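Local coordinates for protein type II restriction enzyme AgeI (Thalassobius gelatinovorus, PDB 5DWA) that recognises the double-stranded DNA sequence 5'-ACCGGT-3' and cleaves it after the A, leaving fragments with terminal 5'-phosphates, at residues R114-F119 with M144-G149. Numbering follows the deposited sequence.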
loop_
_atom_site.group_PDB
_atom_site.type_symbol
_atom_site.label_atom_id
_atom_site.label_comp_id
_atom_site.label_asym_id
_atom_site.label_seq_id
_atom_site.Cartn_x
_atom_site.Cartn_y
_atom_site.Cartn_z
ATOM N N ARG A 114 11.921 -22.630 14.725
ATOM C CA ARG A 114 11.266 -21.594 15.505
ATOM C C ARG A 114 10.988 -20.352 14.682
ATOM O O ARG A 114 11.858 -19.888 13.946
ATOM C CB ARG A 114 12.120 -21.226 16.722
ATOM C CG ARG A 114 11.449 -20.234 17.671
ATOM C CD ARG A 114 12.358 -19.903 18.850
ATOM N NE ARG A 114 13.580 -19.226 18.431
ATOM C CZ ARG A 114 14.651 -19.079 19.205
ATOM N NH1 ARG A 114 14.645 -19.563 20.441
ATOM N NH2 ARG A 114 15.722 -18.441 18.750
ATOM N N LEU A 115 9.766 -19.841 14.804
ATOM C CA LEU A 115 9.360 -18.581 14.195
ATOM C C LEU A 115 9.391 -17.438 15.205
ATOM O O LEU A 115 9.049 -17.613 16.371
ATOM C CB LEU A 115 7.944 -18.703 13.628
ATOM C CG LEU A 115 7.649 -19.867 12.677
ATOM C CD1 LEU A 115 6.208 -19.802 12.214
ATOM C CD2 LEU A 115 8.595 -19.886 11.474
ATOM N N THR A 116 9.742 -16.250 14.732
ATOM C CA THR A 116 9.740 -15.061 15.561
ATOM C C THR A 116 9.219 -13.873 14.755
ATOM O O THR A 116 9.786 -13.539 13.713
ATOM C CB THR A 116 11.146 -14.737 16.082
ATOM O OG1 THR A 116 11.670 -15.869 16.791
ATOM C CG2 THR A 116 11.103 -13.531 17.007
ATOM N N ALA A 117 8.144 -13.245 15.221
ATOM C CA ALA A 117 7.605 -12.054 14.547
ATOM C C ALA A 117 8.566 -10.889 14.733
ATOM O O ALA A 117 9.055 -10.650 15.841
ATOM C CB ALA A 117 6.219 -11.706 15.077
ATOM N N LEU A 118 8.858 -10.180 13.645
ATOM C CA LEU A 118 9.857 -9.117 13.710
ATOM C C LEU A 118 9.172 -7.785 14.004
ATOM O O LEU A 118 9.011 -6.929 13.136
ATOM C CB LEU A 118 10.677 -9.060 12.418
ATOM C CG LEU A 118 11.460 -10.343 12.121
ATOM C CD1 LEU A 118 12.222 -10.230 10.811
ATOM C CD2 LEU A 118 12.412 -10.641 13.273
ATOM N N PHE A 119 8.756 -7.625 15.254
ATOM C CA PHE A 119 8.080 -6.407 15.668
ATOM C C PHE A 119 9.107 -5.337 16.003
ATOM O O PHE A 119 10.307 -5.558 15.856
ATOM C CB PHE A 119 7.161 -6.697 16.854
ATOM C CG PHE A 119 5.975 -7.533 16.488
ATOM C CD1 PHE A 119 5.348 -7.362 15.260
ATOM C CD2 PHE A 119 5.477 -8.488 17.358
ATOM C CE1 PHE A 119 4.252 -8.128 14.909
ATOM C CE2 PHE A 119 4.375 -9.260 17.011
ATOM C CZ PHE A 119 3.762 -9.078 15.790
ATOM N N MET A 144 10.796 -14.195 11.174
ATOM C CA MET A 144 12.009 -14.917 10.818
ATOM C C MET A 144 11.863 -16.395 11.167
ATOM O O MET A 144 11.080 -16.763 12.047
ATOM C CB MET A 144 13.245 -14.285 11.478
ATOM C CG MET A 144 13.533 -14.664 12.903
ATOM S SD MET A 144 15.181 -14.079 13.403
ATOM C CE MET A 144 14.858 -13.833 15.139
ATOM N N ILE A 145 12.568 -17.232 10.411
ATOM C CA ILE A 145 12.588 -18.671 10.635
ATOM C C ILE A 145 13.994 -19.044 11.060
ATOM O O ILE A 145 14.959 -18.636 10.403
ATOM C CB ILE A 145 12.200 -19.476 9.380
ATOM C CG1 ILE A 145 10.940 -18.908 8.716
ATOM C CG2 ILE A 145 12.030 -20.958 9.730
ATOM C CD1 ILE A 145 10.706 -19.468 7.315
ATOM N N GLU A 146 14.093 -19.800 12.152
ATOM C CA GLU A 146 15.380 -20.247 12.683
ATOM C C GLU A 146 15.388 -21.750 12.885
ATOM O O GLU A 146 14.342 -22.364 13.097
ATOM C CB GLU A 146 15.691 -19.553 14.005
ATOM C CG GLU A 146 15.945 -18.062 13.897
ATOM C CD GLU A 146 16.128 -17.422 15.255
ATOM O OE1 GLU A 146 15.204 -17.515 16.091
ATOM O OE2 GLU A 146 17.205 -16.837 15.499
ATOM N N LYS A 147 16.583 -22.329 12.850
ATOM C CA LYS A 147 16.763 -23.760 13.038
ATOM C C LYS A 147 17.875 -23.985 14.046
ATOM O O LYS A 147 18.963 -23.437 13.899
ATOM C CB LYS A 147 17.094 -24.437 11.709
ATOM C CG LYS A 147 17.613 -25.864 11.823
ATOM C CD LYS A 147 16.485 -26.863 11.975
ATOM C CE LYS A 147 17.004 -28.292 11.911
ATOM N NZ LYS A 147 15.887 -29.270 11.808
ATOM N N GLN A 148 17.608 -24.771 15.082
ATOM C CA GLN A 148 18.645 -25.057 16.071
ATOM C C GLN A 148 19.728 -25.924 15.442
ATOM O O GLN A 148 19.435 -26.972 14.864
ATOM C CB GLN A 148 18.049 -25.736 17.295
ATOM C CG GLN A 148 19.026 -25.862 18.450
ATOM C CD GLN A 148 18.341 -26.296 19.720
ATOM O OE1 GLN A 148 17.509 -27.203 19.705
ATOM N NE2 GLN A 148 18.665 -25.634 20.826
ATOM N N GLY A 149 20.974 -25.470 15.529
ATOM C CA GLY A 149 22.083 -26.183 14.921
ATOM C C GLY A 149 22.202 -25.985 13.421
ATOM O O GLY A 149 23.024 -26.624 12.762
HETATM O O HOH W 1 12.792 -17.682 15.149
#
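Arg114 and Glu146 form a hydrogen-bonded antiparallel pair, their backbones joined in both directions, and Thr116 and Met144 form a second such pair, with Met144 N donating to Thr116 O at 2.8 Å. Between them Leu115 and Ile145 make the non-hydrogen-bonded pair, where Leu115 CA approaches Met144 O in a CA-H...O contact of 3.3 Å. The strand directions differ by 149°, a twisted antiparallel arrangement.

On one face, Arg114 runs side by side with Glu146, CG anti to the backbone N (chi1 -175°), and the bend at chi3 places NE near Glu146 OE1. Arg114 NH2 makes a salt bridge to Glu146 OE1 at 2.9 Å, with the oxygen in the guanidinium plane; NE adds a weak bond of 3.3 Å to the same oxygen. The contact reaches OE1 from above the carboxylate plane, with the planes 40° apart. A water donates to Glu146 OE1 at 2.6 Å and to Arg114 O, and accepts from Thr116 OG1, bridging the strands. Glu146 OE2 pairs with Arg129, while Arg114 NH2 and NH1 form salt bridges with Asp155 and Glu157, a wider charge network. An alanine at Arg114 would probably leave Glu146 OE1 with the water but without its cationic mate. Farther along this face, Met144 CE packs 3.9 Å from Thr116 CB; beyond the strand end, the Leu118 side chain crosses that of Met144 at about a right angle, CD2 4.1 Å from Met144 CB.

On the opposite face, Leu115 CD2 lies 3.7 Å from Ile145 CG1, and Leu115 continues onto Tyr104 and Leu108 of helix 84-109. Strand 113-117 is outermost within the chain, joined here to strand 143-148 at the antiparallel side of the mixed sheet, consistent with the central sheet of a PD-(D/E)XK nuclease fold.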